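Local coordinates for periplasmic binding protein (Agrobacterium tumefaciens str. B6, PDB 5L9G), which serves as a periplasmic solute-binding protein that captures the opine mannopine, probably delivering it to an ABC transporter for uptake, at residues A[74-79]-A[267-272]; A[123-128]-A[135-140]; A[130-135]-A[220-225]. One frame throughout, in Å; residues are numbered along the deposited sequence.

Contact 1 of 3, residues A[74-79]-A[267-272]; sequences WDIIQI and MRFLKE. With MO0 (mannopine), chain C.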
loop_
_atom_site.group_PDB
_atom_site.type_symbol
_atom_site.label_atom_id
_atom_site.label_comp_id
_atom_site.label_asym_id
_atom_site.label_seq_id
_atom_site.Cartn_x
_atom_site.Cartn_y
_atom_site.Cartn_z
ATOM N N TRP A 74 10.743 17.832 -2.250
ATOM C CA TRP A 74 10.724 16.609 -1.437
ATOM C C TRP A 74 12.094 15.943 -1.406
ATOM O O TRP A 74 12.804 15.944 -2.417
ATOM C CB TRP A 74 9.711 15.612 -2.014
ATOM C CG TRP A 74 8.273 16.027 -1.906
ATOM C CD1 TRP A 74 7.742 16.977 -1.082
ATOM C CD2 TRP A 74 7.169 15.420 -2.586
ATOM N NE1 TRP A 74 6.378 17.029 -1.240
ATOM C CE2 TRP A 74 5.998 16.080 -2.153
ATOM C CE3 TRP A 74 7.060 14.411 -3.563
ATOM C CZ2 TRP A 74 4.734 15.758 -2.655
ATOM C CZ3 TRP A 74 5.802 14.072 -4.037
ATOM C CH2 TRP A 74 4.659 14.750 -3.593
ATOM N N ASP A 75 12.471 15.385 -0.246
ATOM C CA ASP A 75 13.727 14.634 -0.138
ATOM C C ASP A 75 13.407 13.144 -0.147
ATOM O O ASP A 75 13.747 12.445 -1.108
ATOM C CB ASP A 75 14.506 15.020 1.123
ATOM C CG ASP A 75 15.098 16.418 1.048
ATOM O OD1 ASP A 75 15.847 16.692 0.105
ATOM O OD2 ASP A 75 14.724 17.246 1.862
ATOM N N ILE A 76 12.718 12.668 0.899
ATOM C CA ILE A 76 12.299 11.264 1.017
ATOM C C ILE A 76 10.822 11.122 0.662
ATOM O O ILE A 76 9.974 11.859 1.177
ATOM C CB ILE A 76 12.595 10.696 2.443
ATOM C CG1 ILE A 76 14.092 10.841 2.816
ATOM C CG2 ILE A 76 12.077 9.228 2.593
ATOM C CD1 ILE A 76 14.408 10.701 4.299
ATOM N N ILE A 77 10.508 10.120 -0.169
ATOM C CA ILE A 77 9.123 9.790 -0.501
ATOM C C ILE A 77 8.852 8.356 -0.105
ATOM O O ILE A 77 9.697 7.473 -0.337
ATOM C CB ILE A 77 8.743 10.058 -1.990
ATOM C CG1 ILE A 77 9.730 9.372 -2.988
ATOM C CG2 ILE A 77 8.610 11.568 -2.245
ATOM C CD1 ILE A 77 9.290 9.384 -4.469
ATOM N N GLN A 78 7.681 8.128 0.507
ATOM C CA GLN A 78 7.259 6.773 0.824
ATOM C C GLN A 78 6.418 6.338 -0.371
ATOM O O GLN A 78 5.407 6.969 -0.681
ATOM C CB GLN A 78 6.462 6.713 2.136
ATOM C CG GLN A 78 6.037 5.297 2.504
ATOM C CD GLN A 78 4.714 4.965 1.850
ATOM O OE1 GLN A 78 3.700 5.602 2.136
ATOM N NE2 GLN A 78 4.717 4.054 0.890
ATOM N N ILE A 79 6.857 5.278 -1.056
ATOM C CA ILE A 79 6.145 4.728 -2.210
ATOM C C ILE A 79 5.869 3.239 -2.031
ATOM O O ILE A 79 6.442 2.601 -1.137
ATOM C CB ILE A 79 6.914 5.015 -3.550
ATOM C CG1 ILE A 79 8.335 4.381 -3.551
ATOM C CG2 ILE A 79 6.934 6.533 -3.869
ATOM C CD1 ILE A 79 9.031 4.284 -4.965
ATOM N N MET A 267 19.775 10.737 3.071
ATOM C CA MET A 267 20.407 9.415 3.040
ATOM C C MET A 267 20.687 8.921 4.479
ATOM O O MET A 267 20.333 7.785 4.810
ATOM C CB MET A 267 21.693 9.447 2.179
ATOM C CG MET A 267 22.072 8.112 1.600
ATOM S SD MET A 267 21.036 7.573 0.208
ATOM C CE MET A 267 21.793 8.454 -1.122
ATOM N N ARG A 268 21.265 9.800 5.336
ATOM C CA ARG A 268 21.585 9.498 6.739
ATOM C C ARG A 268 20.300 9.208 7.513
ATOM O O ARG A 268 20.258 8.279 8.316
ATOM C CB ARG A 268 22.316 10.675 7.424
ATOM C CG ARG A 268 23.689 11.012 6.884
ATOM C CD ARG A 268 24.554 11.713 7.934
ATOM N NE ARG A 268 23.940 12.934 8.464
ATOM C CZ ARG A 268 23.693 13.162 9.753
ATOM N NH1 ARG A 268 23.995 12.248 10.667
ATOM N NH2 ARG A 268 23.153 14.311 10.139
ATOM N N PHE A 269 19.256 10.013 7.262
ATOM C CA PHE A 269 17.949 9.918 7.917
ATOM C C PHE A 269 17.273 8.581 7.579
ATOM O O PHE A 269 16.848 7.852 8.484
ATOM C CB PHE A 269 17.091 11.132 7.526
ATOM C CG PHE A 269 15.809 11.360 8.305
ATOM C CD1 PHE A 269 15.669 10.892 9.612
ATOM C CD2 PHE A 269 14.783 12.125 7.767
ATOM C CE1 PHE A 269 14.496 11.148 10.348
ATOM C CE2 PHE A 269 13.607 12.364 8.496
ATOM C CZ PHE A 269 13.472 11.872 9.779
ATOM N N LEU A 270 17.277 8.216 6.282
ATOM C CA LEU A 270 16.731 6.942 5.802
ATOM C C LEU A 270 17.488 5.742 6.390
ATOM O O LEU A 270 16.843 4.781 6.795
ATOM C CB LEU A 270 16.707 6.892 4.264
ATOM C CG LEU A 270 16.225 5.575 3.617
ATOM C CD1 LEU A 270 14.854 5.156 4.131
ATOM C CD2 LEU A 270 16.257 5.665 2.116
ATOM N N LYS A 271 18.833 5.810 6.476
ATOM C CA LYS A 271 19.643 4.725 7.056
ATOM C C LYS A 271 19.239 4.537 8.530
ATOM O O LYS A 271 18.925 3.417 8.948
ATOM C CB LYS A 271 21.156 5.026 6.932
ATOM C CG LYS A 271 22.051 3.883 7.406
ATOM C CD LYS A 271 23.528 4.085 7.021
ATOM C CE LYS A 271 24.341 2.857 7.347
ATOM N NZ LYS A 271 25.553 2.741 6.490
ATOM N N GLU A 272 19.180 5.643 9.285
ATOM C CA GLU A 272 18.806 5.613 10.695
ATOM C C GLU A 272 17.387 5.057 10.919
ATOM O O GLU A 272 17.235 4.117 11.689
ATOM C CB GLU A 272 18.957 7.013 11.330
ATOM C CG GLU A 272 18.879 7.047 12.856
ATOM C CD GLU A 272 19.965 6.320 13.633
ATOM O OE1 GLU A 272 21.064 6.105 13.079
ATOM O OE2 GLU A 272 19.729 5.995 14.816
HETATM O OAB MO0 C . 3.675 4.734 -4.345
HETATM C CAF MO0 C . 2.814 5.812 -4.099
HETATM C CAG MO0 C . 1.565 5.418 -3.331
HETATM O OAC MO0 C . 0.573 5.021 -4.213
HETATM C CAH MO0 C . 1.804 4.446 -2.202
HETATM O OAM MO0 C . 2.760 4.912 -1.322
HETATM C CAI MO0 C . 0.552 3.991 -1.451
HETATM O OAD MO0 C . -0.081 5.070 -0.832
HETATM C CAJ MO0 C . 0.833 2.858 -0.506
HETATM O OAE MO0 C . 1.355 1.777 -1.225
HETATM C CAK MO0 C . -0.362 2.434 0.359
HETATM N N MO0 C . 0.059 2.387 1.765
HETATM C CA MO0 C . -0.956 1.764 2.649
HETATM C C MO0 C . -1.695 2.830 3.422
HETATM O O MO0 C . -1.499 4.033 3.149
HETATM C CB MO0 C . -0.379 0.723 3.578
HETATM C CG MO0 C . 0.365 1.327 4.750
HETATM C CD MO0 C . 1.339 0.393 5.377
HETATM O OE1 MO0 C . 0.951 -0.259 6.556
HETATM N NE2 MO0 C . 2.473 0.171 4.923
HETATM O OXT MO0 C . -2.564 2.529 4.300
#

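Contact 2 of 3, residues A[123-128]-A[135-140]; sequences TLIAWN and NGPKSM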
loop_
_atom_site.group_PDB
_atom_site.type_symbol
_atom_site.label_atom_id
_atom_site.label_comp_id
_atom_site.label_asym_id
_atom_site.label_seq_id
_atom_site.Cartn_x
_atom_site.Cartn_y
_atom_site.Cartn_z
ATOM N N THR A 123 -3.952 -5.335 0.870
ATOM C CA THR A 123 -5.040 -4.678 0.143
ATOM C C THR A 123 -6.133 -5.742 0.228
ATOM O O THR A 123 -6.003 -6.800 -0.392
ATOM C CB THR A 123 -4.627 -4.350 -1.281
ATOM O OG1 THR A 123 -3.531 -3.434 -1.236
ATOM C CG2 THR A 123 -5.759 -3.746 -2.069
ATOM N N LEU A 124 -7.144 -5.507 1.072
ATOM C CA LEU A 124 -8.118 -6.535 1.412
ATOM C C LEU A 124 -9.574 -6.086 1.311
ATOM O O LEU A 124 -9.843 -4.902 1.145
ATOM C CB LEU A 124 -7.794 -7.091 2.851
ATOM C CG LEU A 124 -7.641 -6.055 4.001
ATOM C CD1 LEU A 124 -8.985 -5.381 4.354
ATOM C CD2 LEU A 124 -7.108 -6.734 5.265
ATOM N N ILE A 125 -10.504 -7.047 1.478
ATOM C CA ILE A 125 -11.957 -6.843 1.428
ATOM C C ILE A 125 -12.489 -6.582 2.827
ATOM O O ILE A 125 -12.301 -7.411 3.707
ATOM C CB ILE A 125 -12.652 -8.121 0.843
ATOM C CG1 ILE A 125 -12.172 -8.413 -0.581
ATOM C CG2 ILE A 125 -14.214 -8.039 0.903
ATOM C CD1 ILE A 125 -12.335 -9.921 -0.981
ATOM N N ALA A 126 -13.250 -5.507 2.990
ATOM C CA ALA A 126 -13.948 -5.191 4.244
ATOM C C ALA A 126 -15.407 -4.966 3.886
ATOM O O ALA A 126 -15.698 -4.461 2.796
ATOM C CB ALA A 126 -13.380 -3.920 4.881
ATOM N N TRP A 127 -16.320 -5.332 4.790
ATOM C CA TRP A 127 -17.738 -5.137 4.527
ATOM C C TRP A 127 -18.468 -4.581 5.719
ATOM O O TRP A 127 -18.041 -4.740 6.875
ATOM C CB TRP A 127 -18.403 -6.420 4.017
ATOM C CG TRP A 127 -18.647 -7.446 5.089
ATOM C CD1 TRP A 127 -19.738 -7.543 5.906
ATOM C CD2 TRP A 127 -17.738 -8.486 5.502
ATOM N NE1 TRP A 127 -19.580 -8.602 6.782
ATOM C CE2 TRP A 127 -18.371 -9.209 6.539
ATOM C CE3 TRP A 127 -16.473 -8.912 5.053
ATOM C CZ2 TRP A 127 -17.777 -10.332 7.145
ATOM C CZ3 TRP A 127 -15.888 -10.026 5.647
ATOM C CH2 TRP A 127 -16.528 -10.716 6.687
ATOM N N ASN A 128 -19.603 -3.953 5.418
ATOM C CA ASN A 128 -20.452 -3.303 6.380
ATOM C C ASN A 128 -21.320 -4.352 7.059
ATOM O O ASN A 128 -22.166 -4.982 6.397
ATOM C CB ASN A 128 -21.331 -2.290 5.623
ATOM C CG ASN A 128 -22.056 -1.334 6.506
ATOM O OD1 ASN A 128 -22.410 -1.643 7.651
ATOM N ND2 ASN A 128 -22.282 -0.136 5.984
ATOM N N ASN A 135 -22.527 -12.439 7.318
ATOM C CA ASN A 135 -22.574 -13.078 6.001
ATOM C C ASN A 135 -22.200 -12.102 4.872
ATOM O O ASN A 135 -22.938 -11.914 3.897
ATOM C CB ASN A 135 -23.919 -13.794 5.779
ATOM C CG ASN A 135 -24.104 -15.062 6.637
ATOM O OD1 ASN A 135 -23.457 -15.276 7.681
ATOM N ND2 ASN A 135 -25.018 -15.932 6.240
ATOM N N GLY A 136 -21.023 -11.504 5.024
ATOM C CA GLY A 136 -20.481 -10.581 4.039
ATOM C C GLY A 136 -19.644 -11.287 2.984
ATOM O O GLY A 136 -19.473 -12.511 3.030
ATOM N N PRO A 137 -19.126 -10.525 2.001
ATOM C CA PRO A 137 -18.272 -11.146 0.965
ATOM C C PRO A 137 -16.953 -11.638 1.574
ATOM O O PRO A 137 -16.285 -10.893 2.305
ATOM C CB PRO A 137 -18.029 -10.003 -0.026
ATOM C CG PRO A 137 -18.189 -8.728 0.797
ATOM C CD PRO A 137 -19.273 -9.065 1.797
ATOM N N LYS A 138 -16.562 -12.871 1.268
ATOM C CA LYS A 138 -15.328 -13.406 1.850
ATOM C C LYS A 138 -14.264 -13.779 0.801
ATOM O O LYS A 138 -13.320 -14.500 1.121
ATOM C CB LYS A 138 -15.665 -14.584 2.780
ATOM C CG LYS A 138 -16.446 -14.148 4.033
ATOM C CD LYS A 138 -16.978 -15.318 4.826
ATOM C CE LYS A 138 -17.814 -14.877 6.007
ATOM N NZ LYS A 138 -16.983 -14.416 7.149
ATOM N N SER A 139 -14.436 -13.306 -0.449
ATOM C CA SER A 139 -13.561 -13.595 -1.599
ATOM C C SER A 139 -13.791 -12.528 -2.656
ATOM O O SER A 139 -14.793 -11.806 -2.586
ATOM C CB SER A 139 -13.906 -14.967 -2.202
ATOM O OG SER A 139 -15.094 -14.927 -2.989
ATOM N N MET A 140 -12.881 -12.424 -3.654
ATOM C CA MET A 140 -13.079 -11.444 -4.735
ATOM C C MET A 140 -14.279 -11.809 -5.609
ATOM O O MET A 140 -14.971 -10.906 -6.081
ATOM C CB MET A 140 -11.841 -11.308 -5.616
ATOM C CG MET A 140 -10.790 -10.456 -5.018
ATOM S SD MET A 140 -11.371 -8.826 -4.460
ATOM C CE MET A 140 -9.959 -8.382 -3.513
#

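Contact 3 of 3, residues A[130-135]-A[220-225]; sequences KTYGDN and VDMIIT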
loop_
_atom_site.group_PDB
_atom_site.type_symbol
_atom_site.label_atom_id
_atom_site.label_comp_id
_atom_site.label_asym_id
_atom_site.label_seq_id
_atom_site.Cartn_x
_atom_site.Cartn_y
_atom_site.Cartn_z
ATOM N N LYS A 130 -23.728 -3.769 9.187
ATOM C CA LYS A 130 -25.118 -3.327 9.214
ATOM C C LYS A 130 -25.809 -3.865 7.931
ATOM O O LYS A 130 -26.926 -4.365 7.994
ATOM C CB LYS A 130 -25.220 -1.798 9.284
ATOM C CG LYS A 130 -26.669 -1.316 9.383
ATOM C CD LYS A 130 -26.832 0.150 9.004
ATOM C CE LYS A 130 -28.220 0.452 8.465
ATOM N NZ LYS A 130 -29.303 -0.035 9.376
ATOM N N THR A 131 -25.080 -3.850 6.792
ATOM C CA THR A 131 -25.658 -4.312 5.526
ATOM C C THR A 131 -25.823 -5.835 5.433
ATOM O O THR A 131 -26.885 -6.289 5.026
ATOM C CB THR A 131 -24.836 -3.765 4.333
ATOM O OG1 THR A 131 -24.569 -2.382 4.578
ATOM C CG2 THR A 131 -25.562 -3.962 2.982
ATOM N N TYR A 132 -24.746 -6.597 5.729
ATOM C CA TYR A 132 -24.644 -8.036 5.519
ATOM C C TYR A 132 -24.534 -8.894 6.761
ATOM O O TYR A 132 -24.552 -10.124 6.629
ATOM C CB TYR A 132 -23.392 -8.313 4.635
ATOM C CG TYR A 132 -23.373 -7.514 3.351
ATOM C CD1 TYR A 132 -24.336 -7.718 2.363
ATOM C CD2 TYR A 132 -22.386 -6.564 3.116
ATOM C CE1 TYR A 132 -24.332 -6.975 1.184
ATOM C CE2 TYR A 132 -22.379 -5.802 1.951
ATOM C CZ TYR A 132 -23.346 -6.021 0.980
ATOM O OH TYR A 132 -23.346 -5.287 -0.172
ATOM N N GLY A 133 -24.341 -8.271 7.921
ATOM C CA GLY A 133 -24.098 -9.002 9.167
ATOM C C GLY A 133 -22.780 -9.751 9.041
ATOM O O GLY A 133 -21.840 -9.264 8.399
ATOM N N ASP A 134 -22.721 -10.971 9.587
ATOM C CA ASP A 134 -21.523 -11.801 9.485
ATOM C C ASP A 134 -21.429 -12.456 8.098
ATOM O O ASP A 134 -20.354 -12.931 7.729
ATOM C CB ASP A 134 -21.512 -12.870 10.593
ATOM C CG ASP A 134 -21.369 -12.329 12.003
ATOM O OD1 ASP A 134 -20.832 -11.211 12.166
ATOM O OD2 ASP A 134 -21.807 -13.014 12.942
ATOM N N ASN A 135 -22.527 -12.439 7.318
ATOM C CA ASN A 135 -22.574 -13.078 6.001
ATOM C C ASN A 135 -22.200 -12.102 4.872
ATOM O O ASN A 135 -22.938 -11.914 3.897
ATOM C CB ASN A 135 -23.919 -13.794 5.779
ATOM C CG ASN A 135 -24.104 -15.062 6.637
ATOM O OD1 ASN A 135 -23.457 -15.276 7.681
ATOM N ND2 ASN A 135 -25.018 -15.932 6.240
ATOM N N VAL A 220 -20.405 3.081 2.529
ATOM C CA VAL A 220 -20.234 2.007 1.546
ATOM C C VAL A 220 -20.694 0.701 2.168
ATOM O O VAL A 220 -20.715 0.595 3.403
ATOM C CB VAL A 220 -18.773 1.907 0.997
ATOM C CG1 VAL A 220 -18.366 3.199 0.295
ATOM C CG2 VAL A 220 -17.776 1.531 2.097
ATOM N N ASP A 221 -20.992 -0.311 1.333
ATOM C CA ASP A 221 -21.384 -1.631 1.840
ATOM C C ASP A 221 -20.201 -2.570 1.886
ATOM O O ASP A 221 -20.131 -3.472 2.712
ATOM C CB ASP A 221 -22.564 -2.198 1.044
ATOM C CG ASP A 221 -23.800 -1.331 1.204
ATOM O OD1 ASP A 221 -24.130 -0.970 2.358
ATOM O OD2 ASP A 221 -24.383 -0.951 0.184
ATOM N N MET A 222 -19.258 -2.367 0.972
ATOM C CA MET A 222 -18.031 -3.169 0.934
ATOM C C MET A 222 -16.969 -2.337 0.249
ATOM O O MET A 222 -17.299 -1.443 -0.531
ATOM C CB MET A 222 -18.229 -4.533 0.256
ATOM C CG MET A 222 -18.729 -4.422 -1.186
ATOM S SD MET A 222 -18.928 -6.077 -1.894
ATOM C CE MET A 222 -20.553 -6.579 -1.225
ATOM N N ILE A 223 -15.696 -2.624 0.550
ATOM C CA ILE A 223 -14.581 -1.808 0.045
ATOM C C ILE A 223 -13.331 -2.652 -0.030
ATOM O O ILE A 223 -13.106 -3.517 0.824
ATOM C CB ILE A 223 -14.366 -0.551 0.982
ATOM C CG1 ILE A 223 -13.216 0.366 0.524
ATOM C CG2 ILE A 223 -14.162 -0.944 2.485
ATOM C CD1 ILE A 223 -13.172 1.714 1.283
ATOM N N ILE A 224 -12.516 -2.388 -1.050
ATOM C CA ILE A 224 -11.179 -2.952 -1.117
ATOM C C ILE A 224 -10.256 -1.805 -0.723
ATOM O O ILE A 224 -10.176 -0.790 -1.431
ATOM C CB ILE A 224 -10.780 -3.559 -2.481
ATOM C CG1 ILE A 224 -11.733 -4.709 -2.886
ATOM C CG2 ILE A 224 -9.313 -4.056 -2.393
ATOM C CD1 ILE A 224 -11.666 -5.081 -4.380
ATOM N N THR A 225 -9.584 -1.954 0.419
ATOM C CA THR A 225 -8.627 -0.934 0.883
ATOM C C THR A 225 -7.558 -1.613 1.775
ATOM O O THR A 225 -7.514 -2.841 1.893
ATOM C CB THR A 225 -9.344 0.310 1.510
ATOM O OG1 THR A 225 -8.401 1.377 1.707
ATOM C CG2 THR A 225 -10.061 -0.021 2.829
#

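Contact 1 of 3, residues A[74-79]-A[267-272]
Ile76 and Phe269 carry this contact, in which helix 263-273 packs against strand 76-80 in the two-lobed fold of periplasmic binding proteins. Of the two segments it is the strand that reaches the mannopine site.

The packing across the segments is wholly apolar. Ile76 sends one branch to the helix: its CG1 stands anti to the carbonyl carbon (chi1 -56°) and the chain runs on extended, so the terminal CD1 is the atom that arrives. Ile76 CD1 comes within 3.8 Å of Phe269 CD2, the two side chains crossing at about a right angle, and the same methyl lies 4.4 Å from Leu270 CB. Phe269 starts toward the strand, meets the Ile76 methyl obliquely at its ring, and also touches Val23 and Ala45, while Leu270 touches Tyr254. Hydrocarbon groups suit this buried seam, where a branched isoleucine favours the extended backbone and its long arm bridges to a helix whose nearest CA, that of Leu270, is 7.8 Å from Ile76 CA.

Polar chemistry lies farther along the strand. Gln78 extends CG anti to its backbone N and then bends sharply at chi2 (-87°), turning its amide to the ligand. Its OE1 is hydrogen-bonded by Trp32 NE1 and Ser27 OG; two partners on OE1 are consistent with this orientation of the amide, which leaves NE2 to face the ligand. An amide fits well here, for it can accept from the protein and donate to the ligand at once. Ile79 closes on the ligand without a polar side-chain atom: Ile79 CA lies 3.3 Å from the mannopine oxygen OAB. The donation by Gln78 is weak, with Gln78 NE2 3.1 Å from mannopine OAM and an N-H...O angle of 135°.

Contact 2 of 3, residues A[123-128]-A[135-140]
The indole of Trp127 lies flat against Gly136, whose CA sits over one face in a CH-pi contact, 3.5 Å from the centroid of the five-membered ring and only 8° off its normal. Having no side chain, Gly136 can lay its backbone directly on the ring; the N of Pro137 follows over the same face, near the rim. At the far end of the six-membered ring, Lys138 NZ approaches obliquely to 3.8 Å from Trp127 CH2. The indole N-H is occupied as well: NE1 is hydrogen-bonded to Gly133 O, which helps fix the ring's rotation.

Trp127 CG stands between its own backbone N and carbonyl carbon (chi1 76°), which lays the ring against the 135-140 loop. The pyrrolidine of Pro137 slides past its root, with Pro137 CD 3.6 Å from Trp127 CB. Pro137 O lies 3.4 Å from Trp127 CE3, and this buried carbonyl has no polar partner in the model.

Ile125, two residues back and so on the same side of the strand, spreads its branches over the rest of the loop. Ile125 CG2 meets the ring of Pro137, and Ile125 CD1 presses to 3.4 Å from Ser139 C. Ile125 CG1 rests against Met140 CE at 3.7 Å; the flexible methionine reaches it by bending at chi2.

The loop thus runs back along one side of strand 115-128, which is hydrogen-bonded through its backbone to the antiparallel strands 222-226 and 240-256, and hands over to helix 140-144, N-capped by Ser139 OG on Asp142 N, while Met140 also packs on helix 162-169.

Contact 3 of 3, residues A[130-135]-A[220-225]
Thr131 and Asp221 meet through one short hydrogen bond, Thr131 OG1 giving its proton to Asp221 OD1 at 2.7 Å. The hydroxyl reaches the anti side of that oxygen, 35° out of the carboxylate plane. Threonine's two branches divide the work: OG1 turns to the acid, while CG2, set anti to the backbone N, lies 3.6 Å above the plane of the Tyr132 ring, over its centre. The other carboxylate oxygen, OD2, receives Lys152 N, so the acid is gripped at both ends, which would be expected to favour its charged form.

Tyr132 uses its edge and its tip. With CG anti to the carbonyl carbon (chi1 -53°), the ring projects across the end of the neighbouring strand, and Tyr132 CE2 comes to 3.3 Å from Asp221 O, which lies in the ring plane. Ring and carboxylate are turned 79° apart. Tyr132 OH packs 3.4 Å from Asp221 CB and is hydrogen-bonded to Pro150 O, so the hydroxyl has a polar partner beyond the two segments. Met222 bends at chi3 to bring its CE obliquely to the ring, where Met222 CE lies 3.6 Å from Tyr132 CZ.

After Tyr132 the helix ends in a type II' turn, closed by a weak bond of 3.2 Å from Asn135 N to Tyr132 O. Gly133, with positive phi, takes the second place of that turn, a position where glycine is especially favoured. A short helix leaving strand 115-128 is thereby docked on the start of strand 222-226; these antiparallel neighbours belong to the mixed sheet, whose strand order is consistent with a class II periplasmic binding protein.

In the fold
Contacts 2 and 3 are neighbours, their centres about 6 Å apart. Each has one segment on one of the adjacent antiparallel strands 115-128 and 222-226, joined by backbone bonds such as Asn128 N to Asp221 O, and their other segments meet at Asn135. Contact 1 stands across the chain's centre, about 35 Å and 37 Å away between centres, although its strand 76-80 reaches the same extended sheet through strand 240-256. Contact 1 is buried and purely apolar between its segments, with ligand chemistry confined to one end of the strand. Contact 2 is also largely buried and adds an aromatic face. Contact 3, nearer the surface, alone has a hydrogen bond across its segments.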